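Local coordinates for putative hemin transport system, substrate-binding protein (Burkholderia cenocepacia J2315, PDB 5GIZ) that binds heme in the periplasm and probably hands it to a membrane transporter as the substrate-binding component of a hemin uptake system, at residues E17-L22 with Q113-R118; E102-K107 with P253-A258; L153-H158 with P227-T232. All coordinates share one frame; numbering follows the deposited sequence. Where two conformers were deposited one is given.

Contacts 1 and 2 sit side by side, their centres about 14 Å apart, and share helix 101-114. Their segments alternate along the chain, and the salt bridge between Glu17 and Arg254 joins them directly. Contact 1 also packs against the parallel sheet through strand 30-35, whereas contact 3 belongs to the lobe built on the mixed sheet that includes strand 151-159, its centre about 39 Å from that of contact 1 and about 28 Å from that of contact 2. In sequence contact 3 falls wholly between the two segments of contact 2, after contact 1 has closed. Contacts 1 and 2 thus lie among helices near the lobe junction and contact 3 within one lobe, consistent with heme bound between the lobes.

Contact 1: E17-L22 with Q113-R118; sequences ETAFAL and QALDVR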
ATOM      1  N   GLU A  17       8.046  -3.239   5.963  1.00 12.23           N
ATOM      2  CA  GLU A  17       7.362  -2.941   7.207  1.00 12.21           C
ATOM      3  C   GLU A  17       7.161  -4.192   8.033  1.00 12.87           C
ATOM      4  O   GLU A  17       7.332  -4.152   9.268  1.00 13.09           O
ATOM      5  CB  GLU A  17       6.016  -2.286   6.949  1.00 11.95           C
ATOM      6  CG  GLU A  17       6.102  -0.855   6.411  1.00 11.57           C
ATOM      7  CD  GLU A  17       4.802  -0.112   6.505  1.00 11.77           C
ATOM      8  OE1 GLU A  17       4.082  -0.248   7.516  1.00 11.28           O
ATOM      9  OE2 GLU A  17       4.438   0.631   5.570  1.00 11.84           O
ATOM     10  N   THR A  18       6.748  -5.273   7.375  1.00 13.44           N
ATOM     11  CA  THR A  18       6.528  -6.511   8.097  1.00 14.71           C
ATOM     12  C   THR A  18       7.810  -7.008   8.743  1.00 15.29           C
ATOM     13  O   THR A  18       7.853  -7.305   9.939  1.00 16.86           O
ATOM     14  CB  THR A  18       5.962  -7.538   7.125  1.00 14.98           C
ATOM     15  OG1 THR A  18       4.708  -7.092   6.568  1.00 16.10           O
ATOM     16  CG2 THR A  18       5.725  -8.902   7.795  1.00 15.93           C
ATOM     17  N   ALA A  19       8.878  -7.028   7.960  1.00 15.77           N
ATOM     18  CA  ALA A  19      10.148  -7.443   8.517  1.00 17.05           C
ATOM     19  C   ALA A  19      10.571  -6.610   9.696  1.00 17.77           C
ATOM     20  O   ALA A  19      10.963  -7.127  10.748  1.00 19.35           O
ATOM     21  CB  ALA A  19      11.223  -7.445   7.463  1.00 16.73           C
ATOM     22  N   PHE A  20      10.510  -5.289   9.564  1.00 16.64           N
ATOM     23  CA  PHE A  20      10.948  -4.466  10.667  1.00 17.12           C
ATOM     24  C   PHE A  20      10.043  -4.645  11.863  1.00 17.56           C
ATOM     25  O   PHE A  20      10.535  -4.578  12.968  1.00 20.26           O
ATOM     26  CB  PHE A  20      11.135  -2.984  10.259  1.00 16.52           C
ATOM     27  CG  PHE A  20      12.407  -2.724   9.492  1.00 16.42           C
ATOM     28  CD1 PHE A  20      13.631  -2.850  10.079  1.00 18.96           C
ATOM     29  CD2 PHE A  20      12.355  -2.443   8.162  1.00 15.59           C
ATOM     30  CE1 PHE A  20      14.803  -2.652   9.343  1.00 17.86           C
ATOM     31  CE2 PHE A  20      13.502  -2.178   7.441  1.00 15.68           C
ATOM     32  CZ  PHE A  20      14.719  -2.347   8.005  1.00 17.11           C
ATOM     33  N   ALA A  21       8.736  -4.897  11.652  1.00 16.53           N
ATOM     34  CA  ALA A  21       7.760  -5.022  12.740  1.00 17.33           C
ATOM     35  C   ALA A  21       7.985  -6.288  13.596  1.00 19.19           C
ATOM     36  O   ALA A  21       7.512  -6.366  14.717  1.00 20.47           O
ATOM     37  CB  ALA A  21       6.344  -5.016  12.169  1.00 17.68           C
ATOM     38  N   LEU A  22       8.680  -7.264  13.048  1.00 19.41           N
ATOM     39  CA  LEU A  22       8.996  -8.493  13.771  1.00 21.69           C
ATOM     40  C   LEU A  22      10.110  -8.323  14.791  1.00 26.43           C
ATOM     41  O   LEU A  22      10.144  -9.077  15.764  1.00 32.21           O
ATOM     42  CB  LEU A  22       9.356  -9.641  12.808  1.00 20.55           C
ATOM     43  CG  LEU A  22       8.200 -10.090  11.906  1.00 20.26           C
ATOM     44  CD1 LEU A  22       8.722 -10.855  10.700  1.00 20.90           C
ATOM     45  CD2 LEU A  22       7.237 -10.956  12.708  1.00 20.63           C
ATOM     46  N   GLN A 113       8.231 -16.867   8.813  1.00 18.88           N
ATOM     47  CA  GLN A 113       8.746 -18.184   8.435  1.00 20.48           C
ATOM     48  C   GLN A 113      10.065 -18.073   7.680  1.00 19.80           C
ATOM     49  O   GLN A 113      11.032 -18.764   8.023  1.00 20.34           O
ATOM     50  CB  GLN A 113       7.762 -18.939   7.544  1.00 23.15           C
ATOM     51  CG  GLN A 113       8.328 -20.260   6.960  1.00 27.14           C
ATOM     52  CD  GLN A 113       8.698 -21.317   7.991  1.00 32.24           C
ATOM     53  OE1 GLN A 113       9.627 -22.119   7.776  1.00 37.03           O
ATOM     54  NE2 GLN A 113       7.970 -21.354   9.102  1.00 36.20           N
ATOM     55  N   ALA A 114      10.103 -17.203   6.655  1.00 18.74           N
ATOM     56  CA  ALA A 114      11.285 -17.059   5.809  1.00 19.24           C
ATOM     57  C   ALA A 114      12.492 -16.629   6.626  1.00 19.38           C
ATOM     58  O   ALA A 114      13.625 -17.022   6.325  1.00 20.25           O
ATOM     59  CB  ALA A 114      11.032 -16.066   4.689  1.00 18.23           C
ATOM     60  N   LEU A 115      12.241 -15.815   7.655  1.00 18.99           N
ATOM     61  CA  LEU A 115      13.284 -15.234   8.527  1.00 19.69           C
ATOM     62  C   LEU A 115      13.602 -16.096   9.769  1.00 21.30           C
ATOM     63  O   LEU A 115      14.455 -15.723  10.568  1.00 20.36           O
ATOM     64  CB  LEU A 115      12.907 -13.810   8.948  1.00 19.44           C
ATOM     65  CG  LEU A 115      12.828 -12.781   7.811  1.00 19.40           C
ATOM     66  CD1 LEU A 115      12.414 -11.437   8.385  1.00 18.37           C
ATOM     67  CD2 LEU A 115      14.128 -12.652   7.036  1.00 20.40           C
ATOM     68  N   ASP A 116      12.910 -17.223   9.878  1.00 21.74           N
ATOM     69  CA  ASP A 116      13.061 -18.188  10.977  1.00 24.38           C
ATOM     70  C   ASP A 116      12.823 -17.507  12.312  1.00 24.78           C
ATOM     71  O   ASP A 116      13.570 -17.688  13.295  1.00 26.30           O
ATOM     72  CB  ASP A 116      14.432 -18.853  10.894  1.00 26.60           C
ATOM     73  CG  ASP A 116      14.589 -20.003  11.849  1.00 28.81           C
ATOM     74  OD1 ASP A 116      13.611 -20.718  12.192  1.00 30.71           O
ATOM     75  OD2 ASP A 116      15.763 -20.209  12.234  1.00 31.81           O
ATOM     76  N   VAL A 117      11.766 -16.697  12.344  1.00 23.73           N
ATOM     77  CA  VAL A 117      11.319 -16.104  13.597  1.00 23.88           C
ATOM     78  C   VAL A 117       9.831 -16.365  13.815  1.00 25.15           C
ATOM     79  O   VAL A 117       9.033 -15.435  13.940  1.00 21.66           O
ATOM     80  CB  VAL A 117      11.662 -14.611  13.693  1.00 23.48           C
ATOM     81  CG1 VAL A 117      13.174 -14.416  13.839  1.00 24.47           C
ATOM     82  CG2 VAL A 117      11.140 -13.798  12.486  1.00 22.68           C
ATOM     83  N   ARG A 118       9.461 -17.643  13.881  1.00 27.16           N
ATOM     84  CA  ARG A 118       8.066 -18.054  14.102  1.00 29.69           C
ATOM     85  C   ARG A 118       7.405 -17.376  15.311  1.00 27.77           C
ATOM     86  O   ARG A 118       6.309 -16.879  15.183  1.00 24.65           O
ATOM     87  CB  ARG A 118       7.985 -19.589  14.209  1.00 34.91           C
ATOM     88  CG  ARG A 118       6.868 -20.156  15.096  1.00 40.21           C
ATOM     89  CD  ARG A 118       7.041 -21.666  15.277  1.00 46.16           C
ATOM     90  NE  ARG A 118       7.865 -21.989  16.446  1.00 51.68           N
ATOM     91  CZ  ARG A 118       7.409 -22.034  17.696  1.00 56.68           C
ATOM     92  NH1 ARG A 118       6.133 -21.766  17.953  1.00 59.62           N
ATOM     93  NH2 ARG A 118       8.224 -22.346  18.701  1.00 57.58           N
TER
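Leu22 and Leu115 meet through one methyl each, CD1 to CD1 at 4.4 Å, where helix 13-23 passes the turn that follows helix 101-114. Four apolar side chains make up the interface. Leu115 points across from the turn, and its CD1 fits the shallow notch between Ala19 and Leu22, two residues one helical turn apart. The small side chain of Ala19 forms the low side of that notch, with CB 4.3 Å from Leu115 CD1. Leu22 forms the taller side, and its CD1 also reaches Val117, coming 4.2 Å from CG2. The end of Leu22 thus touches both Leu115 and Val117.

The turn can offer two bumps so close together because the chain reverses at Asp116, whose positive phi (57°) belongs to a Schellman motif ending helix 101-114. Val117 follows at once as the N-cap of helix 118-141. Tyr30 touches Leu115 and Val117, while Leu32 packs on Ala19, which ties the contact to strand 30-35 of the parallel sheet; Leu22 also touches Ala120 and Leu124 of helix 118-141. Asp116 carries its carboxylate to a salt bridge with Arg29.

Since the touching atoms are all methyl carbons at ordinary van der Waals separations, the contact probably relies on shape and on the partial exclusion of water, with little directional preference of its own.

Contact 2: E102-K107 with P253-A258; sequences ESVRAK and PRLPLA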
ATOM      1  N   GLU A 102      -6.649 -10.889   4.966  1.00 14.44           N
ATOM      2  CA  GLU A 102      -5.981 -12.194   5.042  1.00 15.03           C
ATOM      3  C   GLU A 102      -4.637 -12.189   4.350  1.00 14.61           C
ATOM      4  O   GLU A 102      -3.688 -12.877   4.788  1.00 14.47           O
ATOM      5  CB  GLU A 102      -6.850 -13.294   4.453  1.00 15.70           C
ATOM      6  CG  GLU A 102      -6.320 -14.674   4.803  1.00 16.70           C
ATOM      7  CD  GLU A 102      -6.445 -14.856   6.307  1.00 17.06           C
ATOM      8  OE1 GLU A 102      -7.585 -14.905   6.811  1.00 18.85           O
ATOM      9  OE2 GLU A 102      -5.386 -14.835   6.938  1.00 18.40           O
ATOM     10  N   SER A 103      -4.536 -11.474   3.241  1.00 15.04           N
ATOM     11  CA  SER A 103      -3.304 -11.381   2.499  1.00 16.26           C
ATOM     12  C   SER A 103      -2.192 -10.709   3.380  1.00 15.35           C
ATOM     13  O   SER A 103      -1.029 -11.096   3.299  1.00 16.17           O
ATOM     14  CB  SER A 103      -3.588 -10.560   1.221  1.00 18.55           C
ATOM     15  OG  SER A 103      -2.414 -10.454   0.470  1.00 20.96           O
ATOM     16  N   VAL A 104      -2.559  -9.777   4.260  1.00 13.89           N
ATOM     17  CA  VAL A 104      -1.580  -9.136   5.117  1.00 13.21           C
ATOM     18  C   VAL A 104      -1.143 -10.154   6.162  1.00 13.03           C
ATOM     19  O   VAL A 104       0.037 -10.248   6.492  1.00 12.51           O
ATOM     20  CB  VAL A 104      -2.135  -7.913   5.860  1.00 12.92           C
ATOM     21  CG1 VAL A 104      -1.115  -7.306   6.803  1.00 12.93           C
ATOM     22  CG2 VAL A 104      -2.698  -6.926   4.870  1.00 13.14           C
ATOM     23  N   ARG A 105      -2.131 -10.880   6.712  1.00 13.19           N
ATOM     24  CA  ARG A 105      -1.807 -11.909   7.710  0.70 13.73           C
ATOM     25  C   ARG A 105      -0.841 -12.948   7.134  1.00 13.88           C
ATOM     26  O   ARG A 105       0.090 -13.418   7.841  1.00 13.94           O
ATOM     27  CB  ARG A 105      -3.076 -12.585   8.201  0.70 14.21           C
ATOM     28  CG  ARG A 105      -3.974 -11.575   8.882  0.70 14.10           C
ATOM     29  CD  ARG A 105      -5.265 -12.180   9.260  0.70 14.27           C
ATOM     30  NE  ARG A 105      -5.123 -12.883  10.515  0.70 14.41           N
ATOM     31  CZ  ARG A 105      -5.358 -14.171  10.732  0.70 14.41           C
ATOM     32  NH1 ARG A 105      -5.651 -15.034   9.721  0.70 14.94           N
ATOM     33  NH2 ARG A 105      -5.264 -14.619  12.010  0.70 14.20           N
ATOM     34  N   ALA A 106      -0.974 -13.272   5.843  1.00 14.05           N
ATOM     35  CA  ALA A 106      -0.062 -14.199   5.185  1.00 14.77           C
ATOM     36  C   ALA A 106       1.335 -13.603   5.002  1.00 14.14           C
ATOM     37  O   ALA A 106       2.317 -14.308   5.049  1.00 14.25           O
ATOM     38  CB  ALA A 106      -0.632 -14.647   3.838  1.00 14.79           C
ATOM     39  N   LYS A 107       1.429 -12.298   4.819  1.00 13.84           N
ATOM     40  CA  LYS A 107       2.722 -11.635   4.777  1.00 13.95           C
ATOM     41  C   LYS A 107       3.386 -11.753   6.168  1.00 13.40           C
ATOM     42  O   LYS A 107       4.560 -12.007   6.300  1.00 13.27           O
ATOM     43  CB  LYS A 107       2.593 -10.158   4.380  1.00 14.55           C
ATOM     44  CG  LYS A 107       2.177  -9.904   2.942  1.00 15.50           C
ATOM     45  CD  LYS A 107       2.005  -8.425   2.624  1.00 15.41           C
ATOM     46  CE  LYS A 107       1.140  -8.178   1.383  1.00 15.71           C
ATOM     47  NZ  LYS A 107       1.091  -6.722   1.025  1.00 15.15           N
ATOM     48  N   PRO A 253       1.499  -4.211   7.971  1.00 10.68           N
ATOM     49  CA  PRO A 253       1.114  -4.374   9.366  1.00 11.05           C
ATOM     50  C   PRO A 253       0.374  -3.190   9.953  1.00 11.05           C
ATOM     51  O   PRO A 253      -0.121  -3.263  11.059  1.00 12.19           O
ATOM     52  CB  PRO A 253       2.432  -4.682  10.088  1.00 11.52           C
ATOM     53  CG  PRO A 253       3.467  -4.163   9.169  1.00 11.67           C
ATOM     54  CD  PRO A 253       2.959  -4.289   7.785  1.00 11.34           C
ATOM     55  N   ARG A 254       0.374  -2.052   9.258  1.00 10.46           N
ATOM     56  CA  ARG A 254      -0.409  -0.885   9.713  1.00 10.22           C
ATOM     57  C   ARG A 254      -1.802  -0.822   9.163  1.00 10.03           C
ATOM     58  O   ARG A 254      -2.506   0.160   9.332  1.00 10.26           O
ATOM     59  CB  ARG A 254       0.322   0.436   9.369  1.00 10.16           C
ATOM     60  CG  ARG A 254       1.645   0.644  10.085  1.00 10.39           C
ATOM     61  CD  ARG A 254       2.292   2.003   9.778  1.00 10.49           C
ATOM     62  NE  ARG A 254       2.712   2.100   8.396  1.00 10.80           N
ATOM     63  CZ  ARG A 254       2.981   3.255   7.742  1.00 11.18           C
ATOM     64  NH1 ARG A 254       2.752   4.430   8.322  1.00 11.71           N
ATOM     65  NH2 ARG A 254       3.413   3.229   6.493  1.00 11.36           N
ATOM     66  N   LEU A 255      -2.244  -1.915   8.532  1.00  9.66           N
ATOM     67  CA  LEU A 255      -3.568  -1.910   7.913  1.00  9.58           C
ATOM     68  C   LEU A 255      -4.673  -1.410   8.889  1.00  9.35           C
ATOM     69  O   LEU A 255      -5.500  -0.620   8.515  1.00  9.01           O
ATOM     70  CB  LEU A 255      -3.936  -3.288   7.342  1.00  9.93           C
ATOM     71  CG  LEU A 255      -5.277  -3.321   6.615  1.00 10.13           C
ATOM     72  CD1 LEU A 255      -5.312  -2.566   5.313  1.00 10.18           C
ATOM     73  CD2 LEU A 255      -5.676  -4.760   6.361  1.00 10.44           C
ATOM     74  N   PRO A 256      -4.714  -1.904  10.129  1.00  9.80           N
ATOM     75  CA  PRO A 256      -5.777  -1.472  11.044  1.00  9.90           C
ATOM     76  C   PRO A 256      -5.762   0.039  11.279  1.00  9.92           C
ATOM     77  O   PRO A 256      -6.821   0.670  11.212  1.00  9.92           O
ATOM     78  CB  PRO A 256      -5.492  -2.255  12.305  1.00 10.04           C
ATOM     79  CG  PRO A 256      -4.775  -3.488  11.806  1.00 10.11           C
ATOM     80  CD  PRO A 256      -3.853  -2.935  10.746  1.00  9.93           C
ATOM     81  N   LEU A 257      -4.582   0.609  11.437  1.00 10.64           N
ATOM     82  CA  LEU A 257      -4.466   2.065  11.593  1.00 10.58           C
ATOM     83  C   LEU A 257      -4.780   2.801  10.341  1.00 10.24           C
ATOM     84  O   LEU A 257      -5.423   3.845  10.377  1.00 10.60           O
ATOM     85  CB  LEU A 257      -3.061   2.423  12.070  1.00 11.13           C
ATOM     86  CG  LEU A 257      -2.800   3.901  12.368  1.00 11.53           C
ATOM     87  CD1 LEU A 257      -3.665   4.418  13.488  1.00 11.73           C
ATOM     88  CD2 LEU A 257      -1.311   4.049  12.628  1.00 11.78           C
ATOM     89  N   ALA A 258      -4.347   2.274   9.200  1.00  9.85           N
ATOM     90  CA  ALA A 258      -4.672   2.881   7.928  1.00  9.58           C
ATOM     91  C   ALA A 258      -6.182   2.942   7.661  1.00  9.51           C
ATOM     92  O   ALA A 258      -6.703   3.958   7.211  1.00  9.17           O
ATOM     93  CB  ALA A 258      -3.987   2.148   6.801  1.00  9.99           C
TER
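Val104 and Leu255 meet because their torsions bring one methyl of each into van der Waals range of the other. In Val104, chi1 of 177° puts CG1 anti to the backbone N and leaves CG2 beside that nitrogen. In Leu255, CG lies anti to its own N (chi1 -177°), carrying the isobutyl group out from the first turn of helix 255-269 toward helix 101-114. Val104 CG2 and Leu255 CD2 come to 4.0 Å, the two side chains slanting across one another.

The second branch of Val104 has a different neighbour. CG1 lies 4.2 Å from Pro253 N, so the valine straddles the start of the opposing segment, one methyl against the proline backbone and the other against the leucine. The proline ring touches Glu17 and Thr18 of helix 13-23, while Phe128 of helix 118-141 packs on Val104, and Met175 of helix 171-178 on Leu255.

Away from the apolar meeting, within helix 101-114, Arg105 in one of its two conformers donates from NH1 to Glu102 OE2 at 2.8 Å, with an N-H...O angle of 154°. The oxygen uses its syn lone pair. Arg254, the N-cap residue of helix 255-269, makes a cation-pi contact with Tyr41.

The side chain of Pro253 lies about 8 Å from Gly13, and that of Leu255 about 8 Å from the side chain of Ala171; both positions bind heme in another structure of this protein, though none is bound here. Helices packed beside a single long lobe-linking helix, here 118-141, are as in the periplasmic binding proteins of iron and heme uptake.

Contact 3: L153-H158 with P227-T232; sequences LFVLNH and PGFGAT
The Phe229 ring meets strand 151-159 with its CE2 and CZ end: Val155 CG2 lies at the edge, near the ring plane and 4.2 Å from CZ, while Leu153 CD2 approaches obliquely, 3.9 Å from CE2. Pro227 O is also at the edge, in the plane of the ring. A chi1 of -80° places CG of Phe229 beside its backbone N and sends the ring toward the strand. The side chains of Leu153 and Phe229 run at about a right angle to each other, whereas Val155 meets Phe229 at a slant.

Leu153 and Val155 are two residues apart on the strand, so both side chains leave the same side of the mixed sheet. The ring inserts its end against that side, covering part of the sheet in the lobe whose heme-binding residues include His158 and Tyr191. Val207, from the adjoining parallel strand 206-210, and Leu199 of helix 196-202 add to the apolar surroundings of Phe229.

The loop behind the ring is held by its own polar atoms. Thr232 OG1 donates to Phe229 O at 2.8 Å, with a C=O...donor angle of 151°, and Thr232 OG1 also caps Gly235 N at the start of helix 233-237. His158 NE2 is hydrogen-bonded to Thr226 OG1, just ahead of Pro227.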
ATOM      1  N   LEU A 153     -13.912   8.502  -4.964  1.00 10.78           N
ATOM      2  CA  LEU A 153     -13.063   8.365  -6.154  1.00 11.32           C
ATOM      3  C   LEU A 153     -11.634   8.413  -5.672  1.00 10.58           C
ATOM      4  O   LEU A 153     -11.276   9.392  -5.033  1.00 10.43           O
ATOM      5  CB  LEU A 153     -13.296   9.569  -7.030  1.00 12.58           C
ATOM      6  CG  LEU A 153     -12.400   9.646  -8.270  1.00 14.32           C
ATOM      7  CD1 LEU A 153     -12.739   8.551  -9.238  1.00 15.82           C
ATOM      8  CD2 LEU A 153     -12.508  11.039  -8.904  1.00 15.86           C
ATOM      9  N   PHE A 154     -10.849   7.397  -6.019  1.00 10.54           N
ATOM     10  CA  PHE A 154      -9.413   7.393  -5.796  1.00 10.77           C
ATOM     11  C   PHE A 154      -8.633   7.730  -7.044  1.00 11.41           C
ATOM     12  O   PHE A 154      -8.708   7.026  -8.019  1.00 11.73           O
ATOM     13  CB  PHE A 154      -8.875   6.055  -5.212  1.00 10.79           C
ATOM     14  CG  PHE A 154      -7.392   6.114  -4.947  1.00 11.09           C
ATOM     15  CD1 PHE A 154      -6.918   6.842  -3.910  1.00 11.36           C
ATOM     16  CD2 PHE A 154      -6.484   5.550  -5.818  1.00 11.67           C
ATOM     17  CE1 PHE A 154      -5.562   6.991  -3.664  1.00 12.33           C
ATOM     18  CE2 PHE A 154      -5.117   5.698  -5.561  1.00 11.56           C
ATOM     19  CZ  PHE A 154      -4.679   6.424  -4.524  1.00 12.08           C
ATOM     20  N   VAL A 155      -7.926   8.831  -6.969  1.00 12.33           N
ATOM     21  CA  VAL A 155      -6.989   9.268  -7.987  1.00 14.30           C
ATOM     22  C   VAL A 155      -5.584   8.823  -7.607  1.00 14.36           C
ATOM     23  O   VAL A 155      -5.046   9.278  -6.587  1.00 14.70           O
ATOM     24  CB  VAL A 155      -6.986  10.796  -8.071  1.00 15.01           C
ATOM     25  CG1 VAL A 155      -5.897  11.282  -9.047  1.00 16.60           C
ATOM     26  CG2 VAL A 155      -8.386  11.287  -8.486  1.00 14.62           C
ATOM     27  N   LEU A 156      -4.964   8.046  -8.502  1.00 16.21           N
ATOM     28  CA  LEU A 156      -3.562   7.685  -8.330  1.00 18.84           C
ATOM     29  C   LEU A 156      -2.650   8.822  -8.785  1.00 19.52           C
ATOM     30  O   LEU A 156      -1.739   9.220  -8.080  1.00 18.71           O
ATOM     31  CB  LEU A 156      -3.248   6.423  -9.133  1.00 19.86           C
ATOM     32  CG  LEU A 156      -1.804   5.902  -8.993  1.00 21.17           C
ATOM     33  CD1 LEU A 156      -1.468   5.622  -7.528  1.00 21.39           C
ATOM     34  CD2 LEU A 156      -1.602   4.675  -9.853  1.00 21.90           C
ATOM     35  N   ASN A 157      -2.912   9.306  -9.987  1.00 19.27           N
ATOM     36  CA  ASN A 157      -2.090  10.325 -10.601  1.00 20.19           C
ATOM     37  C   ASN A 157      -2.835  10.966 -11.766  1.00 20.85           C
ATOM     38  O   ASN A 157      -4.006  10.622 -12.062  1.00 18.46           O
ATOM     39  CB  ASN A 157      -0.736   9.725 -11.049  1.00 21.34           C
ATOM     40  CG  ASN A 157      -0.874   8.704 -12.151  1.00 21.85           C
ATOM     41  OD1 ASN A 157      -1.551   8.933 -13.146  1.00 20.21           O
ATOM     42  ND2 ASN A 157      -0.201   7.568 -11.989  1.00 22.03           N
ATOM     43  N   HIS A 158      -2.161  11.908 -12.440  1.00 20.83           N
ATOM     44  CA  HIS A 158      -2.712  12.606 -13.585  1.00 20.93           C
ATOM     45  C   HIS A 158      -1.700  12.531 -14.701  1.00 22.26           C
ATOM     46  O   HIS A 158      -0.481  12.556 -14.459  1.00 22.68           O
ATOM     47  CB  HIS A 158      -2.895  14.100 -13.302  1.00 21.37           C
ATOM     48  CG  HIS A 158      -4.064  14.431 -12.436  1.00 20.32           C
ATOM     49  ND1 HIS A 158      -4.068  14.201 -11.080  1.00 19.65           N
ATOM     50  CD2 HIS A 158      -5.246  15.022 -12.723  1.00 20.24           C
ATOM     51  CE1 HIS A 158      -5.215  14.615 -10.566  1.00 20.85           C
ATOM     52  NE2 HIS A 158      -5.940  15.144 -11.542  1.00 21.51           N
ATOM     53  N   PRO A 227     -10.546  19.084 -15.172  1.00 22.95           N
ATOM     54  CA  PRO A 227     -11.814  19.121 -15.908  1.00 22.11           C
ATOM     55  C   PRO A 227     -12.792  18.105 -15.395  1.00 21.02           C
ATOM     56  O   PRO A 227     -12.449  16.936 -15.216  1.00 21.23           O
ATOM     57  CB  PRO A 227     -11.382  18.812 -17.341  1.00 22.91           C
ATOM     58  CG  PRO A 227     -10.030  19.417 -17.442  1.00 23.21           C
ATOM     59  CD  PRO A 227      -9.402  19.160 -16.090  1.00 22.80           C
ATOM     60  N   GLY A 228     -13.997  18.581 -15.060  1.00 18.97           N
ATOM     61  CA  GLY A 228     -15.062  17.714 -14.649  1.00 19.05           C
ATOM     62  C   GLY A 228     -15.203  17.610 -13.140  1.00 17.57           C
ATOM     63  O   GLY A 228     -16.267  17.213 -12.689  1.00 18.08           O
ATOM     64  N   PHE A 229     -14.151  17.916 -12.377  1.00 17.33           N
ATOM     65  CA  PHE A 229     -14.202  17.677 -10.919  1.00 17.36           C
ATOM     66  C   PHE A 229     -15.095  18.644 -10.217  1.00 17.14           C
ATOM     67  O   PHE A 229     -15.714  18.233  -9.264  1.00 16.70           O
ATOM     68  CB  PHE A 229     -12.824  17.714 -10.243  1.00 17.83           C
ATOM     69  CG  PHE A 229     -12.033  16.439 -10.412  1.00 19.19           C
ATOM     70  CD1 PHE A 229     -11.772  15.909 -11.675  1.00 20.46           C
ATOM     71  CD2 PHE A 229     -11.598  15.758  -9.307  1.00 18.61           C
ATOM     72  CE1 PHE A 229     -11.073  14.714 -11.812  1.00 21.63           C
ATOM     73  CE2 PHE A 229     -10.899  14.578  -9.443  1.00 20.49           C
ATOM     74  CZ  PHE A 229     -10.633  14.060 -10.690  1.00 20.01           C
ATOM     75  N   GLY A 230     -15.159  19.896 -10.671  1.00 16.43           N
ATOM     76  CA  GLY A 230     -16.047  20.888 -10.033  1.00 15.95           C
ATOM     77  C   GLY A 230     -17.495  20.486  -9.999  1.00 15.54           C
ATOM     78  O   GLY A 230     -18.147  20.661  -8.963  1.00 14.89           O
ATOM     79  N   ALA A 231     -17.982  19.914 -11.095  1.00 14.86           N
ATOM     80  CA  ALA A 231     -19.367  19.573 -11.235  1.00 16.28           C
ATOM     81  C   ALA A 231     -19.626  18.159 -10.773  1.00 16.23           C
ATOM     82  O   ALA A 231     -20.218  17.353 -11.497  1.00 18.20           O
ATOM     83  CB  ALA A 231     -19.798  19.730 -12.683  1.00 17.06           C
ATOM     84  N   THR A 232     -19.250  17.880  -9.538  1.00 15.68           N
ATOM     85  CA  THR A 232     -19.542  16.614  -8.873  1.00 14.54           C
ATOM     86  C   THR A 232     -19.902  16.978  -7.445  1.00 13.39           C
ATOM     87  O   THR A 232     -19.619  18.083  -6.976  1.00 14.13           O
ATOM     88  CB  THR A 232     -18.320  15.669  -8.808  1.00 14.96           C
ATOM     89  OG1 THR A 232     -17.289  16.292  -8.057  1.00 14.93           O
ATOM     90  CG2 THR A 232     -17.793  15.327 -10.171  1.00 16.02           C
TER